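Local coordinates for protein alpha-glucosidase ([Eubacterium] rectale, PDB 6PNR) that probably hydrolyses alpha-sulfoquinovosides as a family GH31 sulfoquinovosidase and here binds a sulfonated aza-sugar inhibitor, at residues K278-S282 with F283-L287; L12-E16 with K17-E21; V548-Y551 with T552-P556; A426-S430 with G431-D435; Y394-T397 with D398-L402. All blocks are in the same frame, centred on the assembly; numbering follows the deposited sequence.

Interaction 1 (K278-S282 with F283-L287). With 9VH ([(3~{S},4~{R},5~{R})-4,5-bis(oxidanyl)piperidin-3-yl]methanesulfonic acid), chain C.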
# COMPACT_ATOMS: atom_id res chain seq x y z
N LYS A 278 31.94 -8.03 17.95
CA LYS A 278 31.28 -7.12 17.02
C LYS A 278 31.22 -7.74 15.63
O LYS A 278 31.96 -8.66 15.30
CB LYS A 278 32.02 -5.78 16.94
CG LYS A 278 33.41 -5.88 16.31
CD LYS A 278 34.01 -4.50 16.13
CE LYS A 278 35.38 -4.57 15.47
NZ LYS A 278 36.37 -5.24 16.36
N ARG A 279 30.32 -7.20 14.81
CA ARG A 279 30.25 -7.53 13.39
C ARG A 279 29.78 -6.28 12.66
O ARG A 279 28.71 -5.76 12.98
CB ARG A 279 29.29 -8.71 13.13
CG ARG A 279 29.00 -8.98 11.64
CD ARG A 279 28.01 -10.14 11.43
NE ARG A 279 28.55 -11.40 11.94
CZ ARG A 279 29.31 -12.23 11.24
NH1 ARG A 279 29.61 -11.94 9.97
NH2 ARG A 279 29.77 -13.36 11.79
N VAL A 280 30.59 -5.78 11.73
CA VAL A 280 30.27 -4.55 10.99
C VAL A 280 29.63 -4.92 9.66
O VAL A 280 30.17 -5.75 8.91
CB VAL A 280 31.53 -3.69 10.78
CG1 VAL A 280 31.21 -2.49 9.88
CG2 VAL A 280 32.08 -3.21 12.11
N THR A 281 28.47 -4.34 9.38
CA THR A 281 27.77 -4.55 8.11
C THR A 281 27.42 -3.20 7.52
O THR A 281 27.70 -2.15 8.10
CB THR A 281 26.48 -5.38 8.28
OG1 THR A 281 25.46 -4.57 8.87
CG2 THR A 281 26.72 -6.64 9.13
N SER A 282 26.77 -3.21 6.35
CA SER A 282 26.31 -1.95 5.78
C SER A 282 25.26 -1.26 6.65
O SER A 282 25.10 -0.04 6.54
CB SER A 282 25.76 -2.17 4.37
OG SER A 282 24.55 -2.91 4.41
N PHE A 283 24.57 -2.00 7.53
CA PHE A 283 23.62 -1.37 8.47
C PHE A 283 24.36 -0.54 9.52
O PHE A 283 23.90 0.56 9.88
CB PHE A 283 22.74 -2.44 9.12
CG PHE A 283 21.71 -1.91 10.11
CD1 PHE A 283 20.63 -1.16 9.67
CD2 PHE A 283 21.79 -2.24 11.46
CE1 PHE A 283 19.67 -0.71 10.58
CE2 PHE A 283 20.84 -1.79 12.37
CZ PHE A 283 19.78 -1.03 11.93
N GLY A 284 25.49 -1.03 10.00
CA GLY A 284 26.33 -0.31 10.95
C GLY A 284 27.12 -1.29 11.80
O GLY A 284 27.44 -2.39 11.36
N LYS A 285 27.42 -0.87 13.04
CA LYS A 285 28.21 -1.69 13.95
C LYS A 285 27.26 -2.62 14.70
O LYS A 285 26.51 -2.19 15.59
CB LYS A 285 29.03 -0.80 14.89
CG LYS A 285 30.08 -1.56 15.70
CD LYS A 285 30.91 -0.62 16.57
CE LYS A 285 31.87 0.25 15.74
NZ LYS A 285 32.07 1.60 16.37
N ARG A 286 27.23 -3.89 14.31
CA ARG A 286 26.39 -4.87 14.97
C ARG A 286 27.26 -5.78 15.84
O ARG A 286 28.39 -5.43 16.20
CB ARG A 286 25.57 -5.62 13.91
CG ARG A 286 24.89 -4.68 12.90
CD ARG A 286 23.89 -5.40 12.00
NE ARG A 286 22.82 -6.01 12.78
CZ ARG A 286 21.76 -6.63 12.26
NH1 ARG A 286 21.62 -6.72 10.95
NH2 ARG A 286 20.84 -7.15 13.07
N LEU A 287 26.72 -6.95 16.19
CA LEU A 287 27.29 -7.83 17.20
C LEU A 287 27.57 -9.20 16.60
O LEU A 287 26.93 -9.62 15.64
CB LEU A 287 26.32 -8.01 18.37
CG LEU A 287 25.85 -6.73 19.06
CD1 LEU A 287 24.86 -7.06 20.18
CD2 LEU A 287 27.09 -6.03 19.57
O1 9VH C . 23.10 -4.99 15.78
S1 9VH C . 22.65 -6.17 16.50
O2 9VH C . 21.51 -6.75 15.84
O3 9VH C . 23.74 -7.08 16.75
C1 9VH C . 22.11 -5.55 18.07
C2 9VH C . 20.89 -4.62 18.00
C3 9VH C . 19.66 -5.47 17.74
N1 9VH C . 18.35 -4.85 17.93
C4 9VH C . 18.24 -4.17 19.22
C5 9VH C . 19.37 -3.15 19.37
O4 9VH C . 19.21 -2.51 20.64
C6 9VH C . 20.72 -3.85 19.31
O5 9VH C . 21.77 -2.91 19.47
O HOH W 1 26.56 -11.87 14.35
O HOH W 2 23.14 -6.04 8.66
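R286 sets its CB 3.3 Å from the carbonyl O of R279, its partner across an antiparallel hairpin. The two residues form a hydrogen-bonded pair: R279 N donates to R286 O, and R286 N donates to R279 O at 2.7 Å. CB of R286 also lies 3.2 Å from sulfonate O1 of the inhibitor 9VH, and CG runs beside the same oxygen. R286 CD passes OG1 of T281 at 3.6 Å. A bend about the CG-CD bond (chi3 60°) then presents the guanidinium edge to the sulfonate, whose sulfur lies in the guanidinium plane. R286 NE donates to 9VH O1 at 3.2 Å and weakly to O2. R286 NH2 reaches 9VH O2 at 2.9 Å with a nearly straight bond (167°). NH1 turns to a water, which also bonds T281 OG1, and to F352 O. All three guanidinium nitrogens are used, which should fix the group's rotation. L287 N adds a weak bond to 9VH O3. T281 closes the turn: T281 N donates to G284 O at 3.0 Å, and its OG1 accepts from F283 N. The result is a short beta hairpin in the TIM-barrel domain of a GH31 enzyme, with one arm forming part of the sulfonate-binding site.

Interaction 2 (L12-E16 with K17-E21)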
# COMPACT_ATOMS: atom_id res chain seq x y z
N LEU A 12 -24.98 -10.98 25.79
CA LEU A 12 -24.17 -10.84 26.99
C LEU A 12 -24.04 -9.37 27.33
O LEU A 12 -23.70 -8.56 26.47
CB LEU A 12 -22.77 -11.46 26.79
CG LEU A 12 -21.79 -11.26 27.96
CD1 LEU A 12 -22.33 -11.92 29.22
CD2 LEU A 12 -20.39 -11.78 27.62
N PHE A 13 -24.29 -9.04 28.60
CA PHE A 13 -24.26 -7.66 29.08
C PHE A 13 -23.15 -7.46 30.10
O PHE A 13 -22.79 -8.38 30.84
CB PHE A 13 -25.61 -7.26 29.71
CG PHE A 13 -26.75 -7.26 28.74
CD1 PHE A 13 -27.33 -8.46 28.33
CD2 PHE A 13 -27.23 -6.07 28.22
CE1 PHE A 13 -28.38 -8.46 27.42
CE2 PHE A 13 -28.28 -6.07 27.31
CZ PHE A 13 -28.86 -7.27 26.91
N VAL A 14 -22.59 -6.26 30.09
CA VAL A 14 -21.72 -5.77 31.16
C VAL A 14 -22.48 -4.61 31.79
O VAL A 14 -22.59 -3.52 31.20
CB VAL A 14 -20.34 -5.35 30.64
CG1 VAL A 14 -19.59 -4.54 31.70
CG2 VAL A 14 -19.54 -6.56 30.27
N GLY A 15 -23.03 -4.84 32.97
CA GLY A 15 -23.98 -3.91 33.54
C GLY A 15 -25.24 -3.87 32.71
O GLY A 15 -25.90 -4.90 32.51
N GLU A 16 -25.59 -2.69 32.20
CA GLU A 16 -26.71 -2.53 31.30
C GLU A 16 -26.26 -2.26 29.87
O GLU A 16 -27.06 -1.78 29.05
CB GLU A 16 -27.64 -1.42 31.80
CG GLU A 16 -28.23 -1.70 33.17
CD GLU A 16 -28.69 -0.44 33.88
OE1 GLU A 16 -29.31 0.43 33.21
OE2 GLU A 16 -28.41 -0.30 35.09
N LYS A 17 -25.01 -2.56 29.55
CA LYS A 17 -24.47 -2.38 28.20
C LYS A 17 -24.29 -3.75 27.56
O LYS A 17 -23.61 -4.61 28.11
CB LYS A 17 -23.14 -1.62 28.24
CG LYS A 17 -22.93 -0.64 27.10
CD LYS A 17 -22.37 0.67 27.63
CE LYS A 17 -22.16 1.69 26.52
NZ LYS A 17 -21.78 3.03 27.07
N ARG A 18 -24.92 -3.94 26.40
CA ARG A 18 -24.81 -5.20 25.67
C ARG A 18 -23.45 -5.24 24.96
O ARG A 18 -23.14 -4.35 24.17
CB ARG A 18 -25.95 -5.32 24.66
CG ARG A 18 -26.10 -6.69 24.03
CD ARG A 18 -27.26 -6.75 23.03
NE ARG A 18 -27.14 -5.72 22.00
CZ ARG A 18 -27.89 -4.62 21.95
NH1 ARG A 18 -28.80 -4.40 22.89
NH2 ARG A 18 -27.72 -3.73 20.98
N ILE A 19 -22.64 -6.26 25.25
CA ILE A 19 -21.35 -6.40 24.60
C ILE A 19 -21.30 -7.54 23.59
O ILE A 19 -20.43 -7.52 22.70
CB ILE A 19 -20.20 -6.53 25.61
CG1 ILE A 19 -20.32 -7.83 26.40
CG2 ILE A 19 -20.14 -5.34 26.55
CD1 ILE A 19 -19.04 -8.16 27.16
N LEU A 20 -22.18 -8.54 23.69
CA LEU A 20 -22.23 -9.62 22.72
C LEU A 20 -23.66 -9.82 22.26
O LEU A 20 -24.60 -9.71 23.05
CB LEU A 20 -21.71 -10.95 23.29
CG LEU A 20 -20.22 -11.09 23.59
CD1 LEU A 20 -19.89 -12.53 23.95
CD2 LEU A 20 -19.37 -10.63 22.40
N GLU A 21 -23.82 -10.13 20.98
CA GLU A 21 -25.14 -10.47 20.45
C GLU A 21 -24.98 -11.42 19.27
O GLU A 21 -24.08 -11.25 18.45
CB GLU A 21 -25.91 -9.22 20.00
CG GLU A 21 -27.28 -9.53 19.43
CD GLU A 21 -28.00 -8.30 18.92
OE1 GLU A 21 -27.52 -7.17 19.17
OE2 GLU A 21 -29.05 -8.46 18.26
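L12 packs on I19 and L20, and V14 on I19, across a tight beta hairpin that contains a classic bulge. The carbonyl O of L12 takes two backbone donors. I19 N donates to L12 O at 2.8 Å, nearly along the C=O axis, and L20 N to L12 O at 3.2 Å on an in-plane lone pair. L12 N returns a bond to L20 O. I19 and L20 therefore share one partner, and the register shifts by one residue.

The side chains follow this backbone. CB of L12 lies 3.7 Å from CB of L20, and the two leucines run side by side. In I19, CG1 sits between the backbone N and the carbonyl carbon (chi1 66°), beside L12 O. This brings I19 CD1 to 3.5 Å from V14 CG2 and 3.9 Å from L12 CD2. The apolar group rests on I211 and C213 of strand 208-213.

F13 and R18 occupy the other face. CG of R18 stands over the F13 ring in a CH-pi contact, 4.2 Å from the centroid and 20° off the normal. The guanidinium is perpendicular to the ring.

A type II' turn from V14 to K17 joins the strands. G15 has positive phi, and V14 and K17 exchange two backbone bonds. Further out, the F13 backbone bonds that of Q2 in strand 2-5, placing strand 10-14 in the middle of a three-stranded antiparallel sheet. I19 bonds A107 by its backbone. The R18 chain bends away to E21, with R18 NE 3.2 Å from E21 OE1 in a salt bridge.

Interaction 3 (V548-Y551 with T552-P556)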
# COMPACT_ATOMS: atom_id res chain seq x y z
N VAL A 548 20.33 12.42 35.92
CA VAL A 548 20.47 11.13 36.59
C VAL A 548 20.34 11.31 38.10
O VAL A 548 19.74 10.47 38.78
CB VAL A 548 21.80 10.49 36.18
CG1 VAL A 548 22.13 9.30 37.06
CG2 VAL A 548 21.75 10.07 34.69
N ASP A 549 20.88 12.40 38.64
CA ASP A 549 20.70 12.68 40.06
C ASP A 549 19.22 12.81 40.41
O ASP A 549 18.77 12.22 41.39
CB ASP A 549 21.47 13.94 40.46
CG ASP A 549 21.56 14.13 41.98
OD1 ASP A 549 21.40 13.14 42.73
OD2 ASP A 549 21.79 15.28 42.42
N VAL A 550 18.45 13.51 39.58
CA VAL A 550 17.00 13.59 39.79
C VAL A 550 16.40 12.19 39.83
O VAL A 550 15.57 11.88 40.70
CB VAL A 550 16.34 14.46 38.71
CG1 VAL A 550 14.83 14.32 38.77
CG2 VAL A 550 16.74 15.91 38.88
N TYR A 551 16.80 11.32 38.90
CA TYR A 551 16.31 9.94 38.91
C TYR A 551 16.59 9.26 40.25
O TYR A 551 15.71 8.62 40.82
CB TYR A 551 16.92 9.16 37.75
CG TYR A 551 16.72 7.66 37.79
CD1 TYR A 551 15.53 7.08 37.38
CD2 TYR A 551 17.75 6.82 38.20
CE1 TYR A 551 15.36 5.70 37.39
CE2 TYR A 551 17.60 5.46 38.23
CZ TYR A 551 16.40 4.90 37.83
OH TYR A 551 16.27 3.53 37.85
N THR A 552 17.81 9.42 40.78
CA THR A 552 18.10 8.79 42.07
C THR A 552 17.29 9.44 43.20
O THR A 552 16.87 8.74 44.13
CB THR A 552 19.59 8.85 42.39
OG1 THR A 552 20.02 10.21 42.54
CG2 THR A 552 20.39 8.15 41.29
N MET A 553 17.06 10.75 43.14
CA MET A 553 16.25 11.40 44.17
C MET A 553 14.80 10.91 44.14
O MET A 553 14.15 10.81 45.19
CB MET A 553 16.32 12.92 44.01
CG MET A 553 17.72 13.47 44.25
SD MET A 553 17.84 15.22 43.84
CE MET A 553 16.85 15.94 45.17
N LEU A 554 14.29 10.58 42.95
CA LEU A 554 12.93 10.07 42.82
C LEU A 554 12.80 8.63 43.29
O LEU A 554 11.68 8.19 43.57
CB LEU A 554 12.46 10.15 41.35
CG LEU A 554 12.16 11.52 40.73
CD1 LEU A 554 12.12 11.44 39.21
CD2 LEU A 554 10.84 12.07 41.26
N ALA A 555 13.91 7.90 43.38
CA ALA A 555 13.88 6.46 43.62
C ALA A 555 12.98 6.01 44.78
O ALA A 555 12.32 4.97 44.63
CB ALA A 555 15.30 5.94 43.86
N PRO A 556 12.95 6.68 45.93
CA PRO A 556 12.04 6.21 46.99
C PRO A 556 10.59 6.18 46.53
O PRO A 556 9.85 5.28 46.93
CB PRO A 556 12.25 7.23 48.12
CG PRO A 556 13.63 7.75 47.91
CD PRO A 556 13.83 7.77 46.41
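T552 turns its hydroxyl back onto the carbonyl O of D549, one helical turn earlier in helix 538-568. OG1 of T552 sits between its own backbone N and carbonyl carbon (chi1 64°) and donates to D549 O at 2.6 Å. M553 N donates to D549 O at 2.9 Å. Two donors thus grip D549 O, one from a side chain and one from the helix backbone. This is the tight part of the contact.

The D549 carboxylate lies close by. D549 OD1 is 3.2 Å from T552 OG1, but not placed for a hydrogen bond. The carboxylate instead pairs with K266 at OD1 and with K664 and Y665 at OD2; K266 also bonds T552 OG1 weakly. These two lysines probably stabilise the buried carboxylate as an anion. CG of M553 also packs 3.3 Å from D549 O, while its chain bends away toward I661.

On the buried V550 and L554 side the two side chains lie alongside each other and point the same way, with V550 CG1 4.0 Å from L554 CD1. Helix 655-665 covers them through Y665, F658 and I661. Y551 leads elsewhere: its OH bonds the carbonyl O of P518.

The loose end is at P556, which is exposed. P556 N cannot donate, and the helix kinks there. L554 N still binds V550 O and adds a weak bond to Y551 O. A555 N donates to T552 O, only three residues back, at 3.2 Å.

Interaction 4 (A426-S430 with G431-D435)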
# COMPACT_ATOMS: atom_id res chain seq x y z
N ALA A 426 16.06 -19.50 33.35
CA ALA A 426 17.48 -19.35 33.68
C ALA A 426 17.67 -18.53 34.94
O ALA A 426 18.43 -18.91 35.85
CB ALA A 426 18.24 -18.72 32.51
N VAL A 427 16.97 -17.40 35.04
CA VAL A 427 17.12 -16.52 36.20
C VAL A 427 16.50 -17.16 37.43
O VAL A 427 17.11 -17.17 38.51
CB VAL A 427 16.52 -15.14 35.91
CG1 VAL A 427 16.46 -14.31 37.16
CG2 VAL A 427 17.35 -14.43 34.84
N LYS A 428 15.30 -17.72 37.29
CA LYS A 428 14.61 -18.28 38.45
C LYS A 428 15.37 -19.49 39.01
O LYS A 428 15.59 -19.58 40.22
CB LYS A 428 13.19 -18.69 38.05
CG LYS A 428 12.32 -19.16 39.22
CD LYS A 428 10.99 -19.71 38.70
CE LYS A 428 9.94 -19.87 39.82
NZ LYS A 428 9.04 -18.67 39.95
N GLU A 429 15.76 -20.42 38.14
CA GLU A 429 16.48 -21.61 38.60
C GLU A 429 17.81 -21.23 39.24
O GLU A 429 18.32 -21.96 40.10
CB GLU A 429 16.69 -22.58 37.44
CG GLU A 429 15.38 -23.16 36.90
CD GLU A 429 15.56 -23.98 35.64
OE1 GLU A 429 16.73 -24.17 35.21
OE2 GLU A 429 14.55 -24.44 35.07
N SER A 430 18.38 -20.10 38.83
CA SER A 430 19.59 -19.57 39.45
C SER A 430 19.32 -18.88 40.78
O SER A 430 20.27 -18.40 41.41
CB SER A 430 20.29 -18.60 38.49
OG SER A 430 20.69 -19.25 37.30
N GLY A 431 18.06 -18.80 41.21
CA GLY A 431 17.73 -18.11 42.44
C GLY A 431 17.93 -16.61 42.41
O GLY A 431 18.19 -16.01 43.45
N LYS A 432 17.81 -15.98 41.23
CA LYS A 432 18.17 -14.57 41.07
C LYS A 432 17.00 -13.67 40.66
O LYS A 432 17.22 -12.49 40.38
CB LYS A 432 19.32 -14.43 40.06
CG LYS A 432 20.68 -14.83 40.60
CD LYS A 432 20.99 -14.03 41.87
CE LYS A 432 22.24 -14.54 42.57
NZ LYS A 432 23.48 -14.15 41.86
N LEU A 433 15.76 -14.18 40.65
CA LEU A 433 14.61 -13.30 40.42
C LEU A 433 14.60 -12.17 41.43
O LEU A 433 14.80 -12.38 42.63
CB LEU A 433 13.30 -14.08 40.51
CG LEU A 433 12.60 -14.66 39.28
CD1 LEU A 433 11.14 -14.94 39.65
CD2 LEU A 433 12.67 -13.75 38.06
N GLY A 434 14.39 -10.95 40.94
CA GLY A 434 14.55 -9.77 41.76
C GLY A 434 15.98 -9.29 41.95
O GLY A 434 16.18 -8.22 42.54
N ASP A 435 16.98 -10.04 41.49
CA ASP A 435 18.37 -9.60 41.65
C ASP A 435 19.07 -9.31 40.34
O ASP A 435 20.01 -8.51 40.33
CB ASP A 435 19.19 -10.65 42.40
CG ASP A 435 18.62 -10.97 43.78
OD1 ASP A 435 18.07 -10.05 44.42
OD2 ASP A 435 18.74 -12.14 44.19
O HOH W 3 14.81 -16.79 41.95
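V427 provides the apolar part of this contact, meeting L433 just beyond the end of helix 408-429. CG1 of V427 lies opposite its backbone N (chi1 170°), which carries it over the returning chain. There V427 CG1 is 3.9 Å from L433 CD2 and 3.6 Å from L433 N. K432 CB is 4.1 Å from V427 CG1. Outside the two segments, V427 leans on V436 and L433 on P232.

Backbone bonds close the helix. K432 N reaches back to V427 O at 3.1 Å, and G431 N binds K428 O at 2.8 Å. With G431 at positive phi, the pair makes a Schellman motif. It turns the chain out of the helix toward strand 437-439, completing the beta-alpha-beta crossover from strand 386-389 in the TIM barrel.

Among the polar side chains, S430 OG donates to A426 O at 2.7 Å. S430 N also binds that oxygen, so A426 O takes two donors, both from S430. A water takes the N-H of L433 at 3.1 Å and donates weakly to K428 O.

The charged side chains find partners elsewhere. E429 forms salt bridges to K372 and K376 of helix 365-380. K428 NZ bonds the hydroxyl of Y424.

Interaction 5 (Y394-T397 with D398-L402)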
# COMPACT_ATOMS: atom_id res chain seq x y z
N TYR A 394 11.55 -13.11 14.25
CA TYR A 394 12.02 -13.44 12.91
C TYR A 394 11.71 -14.86 12.49
O TYR A 394 12.39 -15.39 11.60
CB TYR A 394 13.54 -13.24 12.81
CG TYR A 394 14.04 -11.84 12.51
CD1 TYR A 394 13.79 -10.80 13.38
CD2 TYR A 394 14.83 -11.59 11.40
CE1 TYR A 394 14.27 -9.54 13.13
CE2 TYR A 394 15.34 -10.33 11.15
CZ TYR A 394 15.04 -9.30 12.02
OH TYR A 394 15.52 -8.03 11.79
N LEU A 395 10.75 -15.53 13.11
CA LEU A 395 10.51 -16.92 12.70
C LEU A 395 9.84 -16.93 11.33
O LEU A 395 8.75 -16.36 11.17
CB LEU A 395 9.67 -17.69 13.70
CG LEU A 395 9.52 -19.19 13.39
CD1 LEU A 395 10.75 -19.96 13.83
CD2 LEU A 395 8.28 -19.78 14.05
N PRO A 396 10.44 -17.56 10.32
CA PRO A 396 9.82 -17.60 9.00
C PRO A 396 8.64 -18.56 8.98
O PRO A 396 8.41 -19.33 9.91
CB PRO A 396 10.94 -18.07 8.07
CG PRO A 396 11.87 -18.81 8.97
CD PRO A 396 11.75 -18.24 10.35
N THR A 397 7.87 -18.49 7.89
CA THR A 397 6.70 -19.34 7.74
C THR A 397 6.76 -20.21 6.49
O THR A 397 5.85 -21.01 6.27
CB THR A 397 5.42 -18.50 7.67
OG1 THR A 397 5.46 -17.68 6.49
CG2 THR A 397 5.28 -17.62 8.91
N ASP A 398 7.79 -20.07 5.67
CA ASP A 398 7.72 -20.61 4.31
C ASP A 398 8.07 -22.09 4.28
O ASP A 398 7.35 -22.89 3.68
CB ASP A 398 8.62 -19.80 3.36
CG ASP A 398 10.07 -19.68 3.86
OD1 ASP A 398 10.41 -20.25 4.92
OD2 ASP A 398 10.88 -19.02 3.17
N ASP A 399 9.15 -22.48 4.94
CA ASP A 399 9.72 -23.80 4.74
C ASP A 399 10.50 -24.19 5.99
O ASP A 399 11.72 -24.36 5.99
CB ASP A 399 10.60 -23.81 3.49
CG ASP A 399 11.14 -25.19 3.17
OD1 ASP A 399 10.79 -26.15 3.88
OD2 ASP A 399 11.92 -25.29 2.20
N ILE A 400 9.79 -24.34 7.10
CA ILE A 400 10.44 -24.56 8.38
C ILE A 400 9.62 -25.55 9.20
O ILE A 400 8.39 -25.61 9.09
CB ILE A 400 10.64 -23.22 9.13
CG1 ILE A 400 11.60 -23.38 10.31
CG2 ILE A 400 9.31 -22.63 9.54
CD1 ILE A 400 12.18 -22.06 10.80
N CYS A 401 10.33 -26.34 10.00
CA CYS A 401 9.74 -27.41 10.81
C CYS A 401 10.18 -27.23 12.25
O CYS A 401 11.37 -27.04 12.53
CB CYS A 401 10.16 -28.80 10.29
SG CYS A 401 9.67 -29.17 8.57
N LEU A 402 9.22 -27.29 13.17
CA LEU A 402 9.46 -27.17 14.59
C LEU A 402 9.18 -28.49 15.30
O LEU A 402 8.27 -29.23 14.92
CB LEU A 402 8.59 -26.06 15.19
CG LEU A 402 8.86 -24.81 14.36
CD1 LEU A 402 7.79 -23.80 14.55
CD2 LEU A 402 10.23 -24.23 14.72
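OD1 of D398 lies 3.9 Å from CB of P396 and accepts two hydrogen bonds. One comes from the hydroxyl of Y348. The other runs from D399 N to D398 OD1 at 2.6 Å, but the angle of 118° makes it weak. CG of D398 sits between the backbone N and the carbonyl carbon (chi1 53°), which folds the carboxylate back over the following N-H.

No hydrogen bond joins 394-397 to 398-402, so apolar contacts hold the two arms together. I400 carries most of them. I400 CD1 meets CG of P396 at 3.7 Å, with the side chain crossing the proline ring at about a right angle. I400 CD1 also touches CD1 of L395 at 4.0 Å. CG2 of I400 packs 3.4 Å from the carbonyl O of P396. That oxygen has no hydrogen-bond partner in the model, and neither does D398 N; both are buried. L395 divides its two methyls: L395 CD2 faces CD1 of L402 tip to tip at 4.1 Å.

This irregular loop follows strand 386-389 of the barrel and leads into helix 408-429. L402 rests on E411 and W415 of that helix, I400 on P408 and T397 on M409. L395 O bonds H412 ND1. P396 and T397 also touch M40 and V38 of strand 29-41.

Interaction 3 is buried, interactions 2 and 5 are partly so, and interactions 1 and 4 lie at the surface, although R286 and L287 of interaction 1 are buried at the ligand. Four lie in the TIM-barrel domain; interaction 2 belongs to the N-terminal beta region, its centre about 54 Å from that of interaction 1. Interactions 4 and 5 flank helix 408-429, one at its end and one in the loop before it. Interactions 1 and 5 come within about 6 Å at their nearest atoms, and F352 serves both, bonding R286 and stacking on Y394. The chemistry differs: sulfonate binding in 1, a bulged backbone in 2, a doubly gripped carbonyl in 3, helix capping in 4, and apolar contact without cross-bonds in 5.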